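Toll-like receptor 13 (Mus musculus, PDB 4Z0C) recognises bacterial 23S rRNA as an innate immune receptor and signals through MYD88 and TRAF6 to activate NF-kappa-B and the inflammatory response. Local coordinates at residues L163-M169 against S185-L191; F367-S373 against N392-S397; N531-Q535 against G559-S563. All blocks are in the same frame, centred on the assembly; numbering follows the deposited sequence.

All three contacts join adjacent leucine-rich repeats of the ectodomain, but at different points of the coil. Contacts 1 and 3 sit directly after strands of the long parallel sheet, and in each an asparagine of the later repeat (N189, N561) hydrogen-bonds backbone of the repeat before it. Contact 2 lies farther round the turn, well after strands 356-358 and 380-382; N392 still bonds across, but a 3-10 segment and a phenylalanine pair are added. Contact 3 is the most buried and the smallest (281 Å², against 684 Å² and 503 Å²), and touches RNA; contact 1 carries an N-linked glycan on N165, and contact 2 lies beside one. Their centres are 42 to 48 Å apart.

Contact 1. Residues L163-M169 against S185-L191; sequences LTNNSIM and SFEGNKL. With NAG (2-acetamido-2-deoxy-beta-D-glucopyranose), chain M; NAG (2-acetamido-2-deoxy-beta-D-glucopyranose), chain F.
Two successive leucine-rich repeats, LRR 6 and LRR 7, stack through the loops that follow strands 160-162 and 183-185, with N189 as a rung of the asparagine ladder: N166 precedes it and N212 follows. The two segments run in parallel, with CA pairs T164-E187 (4.4 Å), N165-G188 (4.4 Å), S167-N189 (5.0 Å) and M169-L191 (4.2 Å); F186 to N189 form a type II turn. L163 N donates to S185 O (3.1 Å), extending the strand pairing, while L163 O accepts from N189 ND2 (3.0 Å). L163 CD1 packs 4.1 Å from F186 CE1. T164 OG1 gives a weak bond and N165 N a short one to E187 O (3.3 and 2.6 Å). N165, with positive phi (58°), carries an N-linked glycan: N165 ND2 is covalently bonded to C1 of the NAG of chain M (1.4 Å). G188 also has positive phi (72°), and a CB there would clash with N165 OD1. N166 (chi1 m) turns its ND2 back to L163 O (2.8 Å). I168 N donates to N189 OD1 (2.9 Å), so the N189 amide (chi1 m, chi2 -95°) bridges both ends of the 163-168 bend. I168 CD1 meets the F186 ring at its edge, 4.2 Å from CE1, and I168 CG2 lies 3.9 Å from L191 CD2. I168 O accepts from K190 N at 3.1 Å, and M169 CE approaches K190 NZ to 3.0 Å.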
loop_
_atom_site.group_PDB
_atom_site.type_symbol
_atom_site.label_atom_id
_atom_site.label_comp_id
_atom_site.label_asym_id
_atom_site.label_seq_id
_atom_site.Cartn_x
_atom_site.Cartn_y
_atom_site.Cartn_z
ATOM N N LEU A 163 -10.927 -31.115 27.544
ATOM C CA LEU A 163 -12.368 -30.914 27.500
ATOM C C LEU A 163 -12.732 -29.424 27.521
ATOM O O LEU A 163 -13.854 -29.067 27.882
ATOM C CB LEU A 163 -13.024 -31.635 28.683
ATOM C CG LEU A 163 -12.947 -33.168 28.682
ATOM C CD1 LEU A 163 -13.240 -33.745 30.070
ATOM C CD2 LEU A 163 -13.952 -33.708 27.682
ATOM N N THR A 164 -11.807 -28.558 27.104
ATOM C CA THR A 164 -12.089 -27.125 27.142
ATOM C C THR A 164 -13.318 -26.765 26.311
ATOM O O THR A 164 -13.587 -27.396 25.310
ATOM C CB THR A 164 -10.864 -26.227 26.817
ATOM O OG1 THR A 164 -11.316 -24.950 26.352
ATOM C CG2 THR A 164 -10.058 -26.803 25.751
ATOM N N ASN A 165 -14.097 -25.798 26.786
ATOM C CA ASN A 165 -15.333 -25.383 26.115
ATOM C C ASN A 165 -16.359 -26.498 25.911
ATOM O O ASN A 165 -16.707 -26.838 24.785
ATOM C CB ASN A 165 -15.047 -24.669 24.785
ATOM C CG ASN A 165 -14.215 -23.438 24.977
ATOM O OD1 ASN A 165 -14.175 -22.887 26.075
ATOM N ND2 ASN A 165 -13.544 -22.992 23.914
ATOM N N ASN A 166 -16.828 -27.057 27.019
ATOM C CA ASN A 166 -17.964 -27.968 27.025
ATOM C C ASN A 166 -18.953 -27.523 28.108
ATOM O O ASN A 166 -18.889 -26.391 28.574
ATOM C CB ASN A 166 -17.505 -29.410 27.254
ATOM C CG ASN A 166 -16.879 -30.034 26.011
ATOM O OD1 ASN A 166 -17.583 -30.426 25.082
ATOM N ND2 ASN A 166 -15.556 -30.166 26.013
ATOM N N SER A 167 -19.850 -28.416 28.517
ATOM C CA SER A 167 -20.901 -28.078 29.473
ATOM C C SER A 167 -20.869 -28.947 30.738
ATOM O O SER A 167 -21.914 -29.250 31.329
ATOM C CB SER A 167 -22.272 -28.206 28.816
ATOM O OG SER A 167 -22.448 -27.207 27.845
ATOM N N ILE A 168 -19.676 -29.365 31.142
ATOM C CA ILE A 168 -19.541 -30.162 32.347
ATOM C C ILE A 168 -19.831 -29.315 33.592
ATOM O O ILE A 168 -19.258 -28.240 33.799
ATOM C CB ILE A 168 -18.157 -30.804 32.432
ATOM C CG1 ILE A 168 -17.985 -31.798 31.280
ATOM C CG2 ILE A 168 -18.000 -31.545 33.729
ATOM C CD1 ILE A 168 -16.601 -32.413 31.186
ATOM N N MET A 169 -20.723 -29.823 34.431
ATOM C CA MET A 169 -21.208 -29.084 35.582
ATOM C C MET A 169 -20.717 -29.784 36.831
ATOM O O MET A 169 -20.400 -29.136 37.824
ATOM C CB MET A 169 -22.737 -29.044 35.571
ATOM C CG MET A 169 -23.360 -28.002 36.482
ATOM S SD MET A 169 -25.047 -27.595 35.981
ATOM C CE MET A 169 -24.808 -27.194 34.250
ATOM N N SER A 185 -7.772 -30.588 31.247
ATOM C CA SER A 185 -8.338 -29.259 31.198
ATOM C C SER A 185 -9.858 -29.234 31.192
ATOM O O SER A 185 -10.487 -29.897 30.373
ATOM C CB SER A 185 -7.799 -28.497 29.981
ATOM O OG SER A 185 -8.428 -27.233 29.888
ATOM N N PHE A 186 -10.437 -28.455 32.107
ATOM C CA PHE A 186 -11.880 -28.180 32.116
ATOM C C PHE A 186 -12.187 -26.717 31.755
ATOM O O PHE A 186 -13.251 -26.197 32.102
ATOM C CB PHE A 186 -12.480 -28.464 33.499
ATOM C CG PHE A 186 -12.417 -29.896 33.902
ATOM C CD1 PHE A 186 -13.383 -30.798 33.467
ATOM C CD2 PHE A 186 -11.387 -30.350 34.709
ATOM C CE1 PHE A 186 -13.323 -32.137 33.827
ATOM C CE2 PHE A 186 -11.317 -31.685 35.068
ATOM C CZ PHE A 186 -12.288 -32.578 34.623
ATOM N N GLU A 187 -11.251 -26.050 31.090
ATOM C CA GLU A 187 -11.420 -24.639 30.763
ATOM C C GLU A 187 -12.733 -24.382 30.023
ATOM O O GLU A 187 -13.089 -25.099 29.098
ATOM C CB GLU A 187 -10.239 -24.138 29.920
ATOM C CG GLU A 187 -10.392 -22.716 29.421
ATOM C CD GLU A 187 -9.362 -22.346 28.366
ATOM O OE1 GLU A 187 -8.241 -22.903 28.416
ATOM O OE2 GLU A 187 -9.665 -21.484 27.501
ATOM N N GLY A 188 -13.462 -23.363 30.451
ATOM C CA GLY A 188 -14.627 -22.914 29.716
ATOM C C GLY A 188 -15.801 -23.860 29.811
ATOM O O GLY A 188 -16.628 -23.941 28.910
ATOM N N ASN A 189 -15.890 -24.559 30.927
ATOM C CA ASN A 189 -17.076 -25.343 31.220
ATOM C C ASN A 189 -17.946 -24.601 32.222
ATOM O O ASN A 189 -17.859 -23.376 32.355
ATOM C CB ASN A 189 -16.687 -26.708 31.765
ATOM C CG ASN A 189 -16.290 -27.660 30.683
ATOM O OD1 ASN A 189 -17.107 -28.441 30.214
ATOM N ND2 ASN A 189 -15.027 -27.612 30.278
ATOM N N LYS A 190 -18.770 -25.339 32.947
ATOM C CA LYS A 190 -19.639 -24.710 33.930
ATOM C C LYS A 190 -19.615 -25.459 35.261
ATOM O O LYS A 190 -20.654 -25.718 35.865
ATOM C CB LYS A 190 -21.058 -24.532 33.373
ATOM C CG LYS A 190 -21.345 -25.367 32.153
ATOM C CD LYS A 190 -22.146 -24.590 31.140
ATOM C CE LYS A 190 -23.533 -24.312 31.671
ATOM N NZ LYS A 190 -24.377 -25.544 31.734
ATOM N N LEU A 191 -18.402 -25.810 35.686
ATOM C CA LEU A 191 -18.161 -26.559 36.918
ATOM C C LEU A 191 -18.710 -25.891 38.163
ATOM O O LEU A 191 -18.455 -24.711 38.395
ATOM C CB LEU A 191 -16.664 -26.769 37.129
ATOM C CG LEU A 191 -15.988 -27.792 36.230
ATOM C CD1 LEU A 191 -14.491 -27.792 36.497
ATOM C CD2 LEU A 191 -16.589 -29.156 36.482
HETATM C C1 NAG M . -12.995 -21.675 24.103
HETATM C C2 NAG M . -12.069 -21.585 22.887
HETATM C C3 NAG M . -11.485 -20.180 22.762
HETATM C C4 NAG M . -12.631 -19.182 22.671
HETATM C C5 NAG M . -13.559 -19.330 23.884
HETATM C C6 NAG M . -14.785 -18.450 23.669
HETATM C C7 NAG M . -11.035 -23.722 22.268
HETATM C C8 NAG M . -9.837 -24.624 22.401
HETATM N N2 NAG M . -11.010 -22.574 22.974
HETATM O O3 NAG M . -10.659 -20.062 21.627
HETATM O O4 NAG M . -12.144 -17.853 22.531
HETATM O O5 NAG M . -13.995 -20.672 24.088
HETATM O O6 NAG M . -15.159 -18.558 22.307
HETATM O O7 NAG M . -11.986 -24.069 21.555
HETATM C C1 NAG F . -4.727 -20.467 32.170
HETATM C C2 NAG F . -3.414 -20.090 31.496
HETATM C C3 NAG F . -3.580 -18.896 30.554
HETATM C C4 NAG F . -4.770 -19.127 29.639
HETATM C C5 NAG F . -5.972 -19.310 30.559
HETATM C C6 NAG F . -7.313 -19.317 29.848
HETATM C C7 NAG F . -1.299 -20.443 32.520
HETATM C C8 NAG F . -0.252 -20.039 33.516
HETATM N N2 NAG F . -2.446 -19.782 32.526
HETATM O O3 NAG F . -2.407 -18.677 29.812
HETATM O O4 NAG F . -4.911 -18.055 28.741
HETATM O O5 NAG F . -5.764 -20.540 31.208
HETATM O O6 NAG F . -7.141 -20.048 28.657
HETATM O O7 NAG F . -1.106 -21.346 31.712
#

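Contact 2. Residues F367-S373 against N392-S397; sequences FPDFAFS and NNLAFS. With NAG (2-acetamido-2-deoxy-beta-D-glucopyranose), chain Q.
N392 opens the second segment with its CA-to-CB bond toward residues 367-373. With chi1 t and chi2 near 22°, its amide serves two acceptors through one nitrogen: N392 ND2 donates to F367 O at 2.8 Å and to D369 OD1 at 2.9 Å. Residues 393-395 then make a 3-10 segment, in which A395 N bonds back to N392 O (3.0 Å). L394, pointing toward the partner, brings its CB to 3.5 Å from D369 OD1, and its carbonyl is taken by the facing backbone: F370 N to L394 O is 2.7 Å. In the facing segment, P368 to A371 form a type II turn in which F370 has positive phi (63°), closed by A371 N to P368 O at 3.2 Å.

These are neighbouring leucine-rich repeats, LRR 14 and LRR 15, meeting in the loops that return to the next strand of the parallel sheet. A395 packs against the 367-372 backbone: its CB is 3.3 Å from P368 O and 3.7 Å from F367 CB, while A395 O accepts from F372 N (3.0 Å). CA register pairs D369 with A395 (4.3 Å) and F372 with F396 (5.4 Å). The F372 and F396 rings, both chi1 m and resting on L381, are near parallel (10°) but slid apart, centroids 5.2 Å apart, so they barely overlap. Their equivalent positions, 24 residues apart, are consistent with the phenylalanine spine of leucine-rich repeat proteins. S397 O accepts from S373 OG (2.7 Å). NAG O6 gives D369 O a weak hydrogen bond (3.3 Å).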
loop_
_atom_site.group_PDB
_atom_site.type_symbol
_atom_site.label_atom_id
_atom_site.label_comp_id
_atom_site.label_asym_id
_atom_site.label_seq_id
_atom_site.Cartn_x
_atom_site.Cartn_y
_atom_site.Cartn_z
ATOM N N PHE A 367 10.020 7.827 29.530
ATOM C CA PHE A 367 10.578 7.235 30.725
ATOM C C PHE A 367 11.642 8.188 31.208
ATOM O O PHE A 367 12.362 8.776 30.401
ATOM C CB PHE A 367 11.232 5.891 30.417
ATOM C CG PHE A 367 10.289 4.886 29.841
ATOM C CD1 PHE A 367 9.506 4.105 30.671
ATOM C CD2 PHE A 367 10.178 4.725 28.476
ATOM C CE1 PHE A 367 8.629 3.182 30.154
ATOM C CE2 PHE A 367 9.302 3.796 27.953
ATOM C CZ PHE A 367 8.527 3.022 28.799
ATOM N N PRO A 368 11.748 8.348 32.530
ATOM C CA PRO A 368 12.761 9.244 33.092
ATOM C C PRO A 368 14.159 8.656 33.015
ATOM O O PRO A 368 14.319 7.448 32.809
ATOM C CB PRO A 368 12.315 9.397 34.550
ATOM C CG PRO A 368 11.532 8.179 34.837
ATOM C CD PRO A 368 10.842 7.810 33.554
ATOM N N ASP A 369 15.152 9.521 33.202
ATOM C CA ASP A 369 16.561 9.146 33.209
ATOM C C ASP A 369 16.830 8.017 34.200
ATOM O O ASP A 369 16.314 8.025 35.315
ATOM C CB ASP A 369 17.418 10.355 33.575
ATOM C CG ASP A 369 17.212 11.520 32.633
ATOM O OD1 ASP A 369 16.690 11.294 31.516
ATOM O OD2 ASP A 369 17.546 12.662 33.021
ATOM N N PHE A 370 17.639 7.057 33.764
ATOM C CA PHE A 370 18.066 5.911 34.570
ATOM C C PHE A 370 16.946 4.975 35.028
ATOM O O PHE A 370 17.179 4.128 35.869
ATOM C CB PHE A 370 18.919 6.374 35.756
ATOM C CG PHE A 370 19.963 7.380 35.382
ATOM C CD1 PHE A 370 21.156 6.977 34.816
ATOM C CD2 PHE A 370 19.732 8.740 35.556
ATOM C CE1 PHE A 370 22.122 7.911 34.448
ATOM C CE2 PHE A 370 20.692 9.688 35.189
ATOM C CZ PHE A 370 21.889 9.274 34.635
ATOM N N ALA A 371 15.758 5.096 34.441
ATOM C CA ALA A 371 14.615 4.257 34.818
ATOM C C ALA A 371 14.924 2.770 34.801
ATOM O O ALA A 371 14.530 2.048 35.714
ATOM C CB ALA A 371 13.411 4.544 33.930
ATOM N N PHE A 372 15.600 2.305 33.753
ATOM C CA PHE A 372 15.883 0.880 33.633
ATOM C C PHE A 372 17.257 0.488 34.184
ATOM O O PHE A 372 17.589 -0.698 34.256
ATOM C CB PHE A 372 15.744 0.431 32.171
ATOM C CG PHE A 372 14.351 0.557 31.636
ATOM C CD1 PHE A 372 13.418 -0.437 31.863
ATOM C CD2 PHE A 372 13.970 1.676 30.915
ATOM C CE1 PHE A 372 12.129 -0.319 31.381
ATOM C CE2 PHE A 372 12.681 1.803 30.440
ATOM C CZ PHE A 372 11.760 0.811 30.668
ATOM N N SER A 373 18.025 1.475 34.631
ATOM C CA SER A 373 19.417 1.253 35.027
ATOM C C SER A 373 19.722 0.173 36.095
ATOM O O SER A 373 20.785 -0.458 36.035
ATOM C CB SER A 373 20.069 2.575 35.409
ATOM O OG SER A 373 20.105 3.445 34.299
ATOM N N ASN A 392 13.978 8.597 25.127
ATOM C CA ASN A 392 14.870 9.224 26.099
ATOM C C ASN A 392 16.046 8.311 26.355
ATOM O O ASN A 392 15.935 7.378 27.149
ATOM C CB ASN A 392 14.175 9.521 27.429
ATOM C CG ASN A 392 15.153 10.052 28.487
ATOM O OD1 ASN A 392 16.223 10.582 28.149
ATOM N ND2 ASN A 392 14.814 9.867 29.766
ATOM N N ASN A 393 17.170 8.611 25.710
ATOM C CA ASN A 393 18.352 7.746 25.716
ATOM C C ASN A 393 18.867 7.365 27.105
ATOM O O ASN A 393 19.401 6.266 27.305
ATOM C CB ASN A 393 19.457 8.404 24.904
ATOM C CG ASN A 393 18.961 8.894 23.560
ATOM O OD1 ASN A 393 17.948 8.408 23.046
ATOM N ND2 ASN A 393 19.660 9.869 22.986
ATOM N N LEU A 394 18.695 8.280 28.058
ATOM C CA LEU A 394 19.181 8.088 29.423
ATOM C C LEU A 394 18.353 7.115 30.262
ATOM O O LEU A 394 18.812 6.665 31.311
ATOM C CB LEU A 394 19.310 9.428 30.158
ATOM C CG LEU A 394 20.481 10.317 29.754
ATOM C CD1 LEU A 394 20.447 11.570 30.589
ATOM C CD2 LEU A 394 21.799 9.583 29.958
ATOM N N ALA A 395 17.141 6.800 29.813
ATOM C CA ALA A 395 16.322 5.814 30.514
ATOM C C ALA A 395 16.917 4.408 30.411
ATOM O O ALA A 395 16.642 3.548 31.246
ATOM C CB ALA A 395 14.894 5.827 29.996
ATOM N N PHE A 396 17.746 4.178 29.398
ATOM C CA PHE A 396 18.271 2.841 29.153
ATOM C C PHE A 396 19.755 2.738 29.489
ATOM O O PHE A 396 20.422 1.763 29.144
ATOM C CB PHE A 396 18.026 2.429 27.696
ATOM C CG PHE A 396 16.594 2.575 27.260
ATOM C CD1 PHE A 396 15.631 1.686 27.697
ATOM C CD2 PHE A 396 16.219 3.587 26.400
ATOM C CE1 PHE A 396 14.317 1.811 27.300
ATOM C CE2 PHE A 396 14.907 3.711 25.996
ATOM C CZ PHE A 396 13.954 2.819 26.449
ATOM N N SER A 397 20.255 3.747 30.185
ATOM C CA SER A 397 21.651 3.800 30.585
ATOM C C SER A 397 22.076 2.554 31.364
ATOM O O SER A 397 21.481 2.214 32.393
ATOM C CB SER A 397 21.905 5.060 31.410
ATOM O OG SER A 397 23.290 5.258 31.601
HETATM C C1 NAG Q . 17.581 6.458 40.022
HETATM C C2 NAG Q . 19.085 6.314 39.734
HETATM C C3 NAG Q . 19.851 7.625 39.974
HETATM C C4 NAG Q . 19.122 8.796 39.314
HETATM C C5 NAG Q . 17.683 8.802 39.815
HETATM C C6 NAG Q . 16.866 10.025 39.402
HETATM C C7 NAG Q . 20.276 4.153 40.010
HETATM C C8 NAG Q . 21.055 3.326 40.994
HETATM N N2 NAG Q . 19.658 5.229 40.519
HETATM O O3 NAG Q . 21.174 7.523 39.488
HETATM O O4 NAG Q . 19.766 10.020 39.578
HETATM O O5 NAG Q . 17.078 7.606 39.355
HETATM O O6 NAG Q . 16.471 9.946 38.050
HETATM O O7 NAG Q . 20.221 3.826 38.817
#

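Contact 3. Residues N531-Q535 against G559-S563; sequences NLEGQ and GKNPS. With nucleotides of chain C.
Backbone pairing sets the register: G534 N donates to G559 O at 3.1 Å, with CA pairs E533-G559 (5.0 Å) and G534-N561 (4.3 Å). CA-H...O contacts run beside it, E533 CA to G559 O and G534 CA to K560 O, both 3.2 Å. G534 and K560 adopt positive phi.

Hydrogen bonds of side-chain amides come next. N561 (chi1 m, chi2 -77°) spans the bend of the preceding repeat, ND2 donating to L532 O (3.1 Å) and OD1 accepting from Q535 N (3.0 Å); ND2 also hydrogen-bonds L558 O. This asparagine-ladder geometry joins LRR 21 to LRR 22. N531 OD1 accepts from E533 N (2.8 Å) in an Asx turn.

At the bound RNA, E533 OE1 (chi1 m, chi2 t) accepts from N6 of the chain C adenosine (2.9 Å), and E533 OE2 lies 2.7 Å from its N1, so the carboxylate faces the Watson-Crick edge. K560 CE approaches the same N6 to 3.2 Å, and the K560 side chain also packs on another adenine base.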
loop_
_atom_site.group_PDB
_atom_site.type_symbol
_atom_site.label_atom_id
_atom_site.label_comp_id
_atom_site.label_asym_id
_atom_site.label_seq_id
_atom_site.Cartn_x
_atom_site.Cartn_y
_atom_site.Cartn_z
ATOM N N ASN A 531 13.977 -10.153 -1.291
ATOM C CA ASN A 531 12.557 -9.981 -1.584
ATOM C C ASN A 531 12.276 -8.609 -2.221
ATOM O O ASN A 531 12.518 -7.584 -1.603
ATOM C CB ASN A 531 11.741 -10.161 -0.307
ATOM C CG ASN A 531 10.246 -10.071 -0.539
ATOM O OD1 ASN A 531 9.780 -9.323 -1.404
ATOM N ND2 ASN A 531 9.474 -10.817 0.265
ATOM N N LEU A 532 11.763 -8.599 -3.453
ATOM C CA LEU A 532 11.400 -7.344 -4.130
ATOM C C LEU A 532 9.959 -7.410 -4.608
ATOM O O LEU A 532 9.598 -6.813 -5.609
ATOM C CB LEU A 532 12.307 -7.065 -5.313
ATOM C CG LEU A 532 13.766 -6.769 -4.989
ATOM C CD1 LEU A 532 14.583 -6.853 -6.267
ATOM C CD2 LEU A 532 13.897 -5.418 -4.367
ATOM N N GLU A 533 9.135 -8.156 -3.892
ATOM C CA GLU A 533 7.756 -8.315 -4.298
ATOM C C GLU A 533 6.927 -7.034 -4.200
ATOM O O GLU A 533 7.180 -6.161 -3.366
ATOM C CB GLU A 533 7.091 -9.394 -3.448
ATOM C CG GLU A 533 7.805 -10.726 -3.456
ATOM C CD GLU A 533 6.956 -11.823 -2.846
ATOM O OE1 GLU A 533 5.906 -11.505 -2.244
ATOM O OE2 GLU A 533 7.331 -13.006 -2.968
ATOM N N GLY A 534 5.918 -6.942 -5.056
ATOM C CA GLY A 534 4.857 -5.970 -4.898
ATOM C C GLY A 534 5.214 -4.507 -4.738
ATOM O O GLY A 534 4.638 -3.847 -3.880
ATOM N N GLN A 535 6.160 -3.999 -5.528
ATOM C CA GLN A 535 6.384 -2.552 -5.581
ATOM C C GLN A 535 5.079 -1.912 -6.054
ATOM O O GLN A 535 4.404 -2.461 -6.923
ATOM C CB GLN A 535 7.540 -2.215 -6.528
ATOM C CG GLN A 535 8.814 -2.975 -6.220
ATOM C CD GLN A 535 9.264 -2.812 -4.765
ATOM O OE1 GLN A 535 9.181 -1.730 -4.185
ATOM N NE2 GLN A 535 9.716 -3.901 -4.170
ATOM N N GLY A 559 7.698 -11.715 -7.308
ATOM C CA GLY A 559 6.261 -11.895 -7.490
ATOM C C GLY A 559 5.396 -10.712 -7.051
ATOM O O GLY A 559 5.888 -9.774 -6.431
ATOM N N LYS A 560 4.108 -10.750 -7.388
ATOM C CA LYS A 560 3.131 -9.724 -6.991
ATOM C C LYS A 560 3.406 -8.299 -7.480
ATOM O O LYS A 560 2.796 -7.356 -6.967
ATOM C CB LYS A 560 2.932 -9.693 -5.466
ATOM C CG LYS A 560 2.552 -11.038 -4.863
ATOM C CD LYS A 560 1.991 -10.922 -3.463
ATOM C CE LYS A 560 1.507 -12.289 -3.000
ATOM N NZ LYS A 560 0.607 -12.951 -3.992
ATOM N N ASN A 561 4.319 -8.139 -8.440
ATOM C CA ASN A 561 4.548 -6.845 -9.093
ATOM C C ASN A 561 3.569 -6.631 -10.263
ATOM O O ASN A 561 3.351 -7.536 -11.067
ATOM C CB ASN A 561 5.988 -6.737 -9.603
ATOM C CG ASN A 561 6.981 -6.381 -8.509
ATOM O OD1 ASN A 561 7.075 -5.226 -8.092
ATOM N ND2 ASN A 561 7.738 -7.368 -8.053
ATOM N N PRO A 562 2.946 -5.445 -10.336
ATOM C CA PRO A 562 2.066 -5.062 -11.443
ATOM C C PRO A 562 2.758 -5.200 -12.796
ATOM O O PRO A 562 2.085 -5.494 -13.778
ATOM C CB PRO A 562 1.758 -3.595 -11.151
ATOM C CG PRO A 562 1.803 -3.508 -9.667
ATOM C CD PRO A 562 2.888 -4.475 -9.228
ATOM N N SER A 563 4.071 -4.992 -12.842
ATOM C CA SER A 563 4.838 -5.319 -14.026
ATOM C C SER A 563 6.307 -5.598 -13.726
ATOM O O SER A 563 6.873 -5.029 -12.792
ATOM C CB SER A 563 4.726 -4.208 -15.061
ATOM O OG SER A 563 5.196 -3.017 -14.498
ATOM P P A C 5 2.159 -19.885 3.223
ATOM O OP1 A C 5 1.654 -21.121 3.846
ATOM O OP2 A C 5 3.399 -19.245 3.727
ATOM O "O5'" A C 5 2.477 -20.143 1.687
ATOM C "C5'" A C 5 1.678 -20.995 0.884
ATOM C "C4'" A C 5 2.416 -21.358 -0.371
ATOM O "O4'" A C 5 2.306 -20.250 -1.301
ATOM C "C3'" A C 5 3.912 -21.627 -0.189
ATOM O "O3'" A C 5 4.343 -22.651 -1.091
ATOM C "C2'" A C 5 4.555 -20.282 -0.555
ATOM O "O2'" A C 5 5.877 -20.355 -1.060
ATOM C "C1'" A C 5 3.589 -19.722 -1.599
ATOM N N9 A C 5 3.477 -18.264 -1.538
ATOM C C8 A C 5 2.421 -17.553 -1.022
ATOM N N7 A C 5 2.579 -16.250 -1.095
ATOM C C5 A C 5 3.813 -16.102 -1.700
ATOM C C6 A C 5 4.544 -14.964 -2.047
ATOM N N6 A C 5 4.103 -13.729 -1.806
ATOM N N1 A C 5 5.742 -15.138 -2.643
ATOM C C2 A C 5 6.160 -16.385 -2.861
ATOM N N3 A C 5 5.561 -17.538 -2.571
ATOM C C4 A C 5 4.372 -17.327 -1.993
#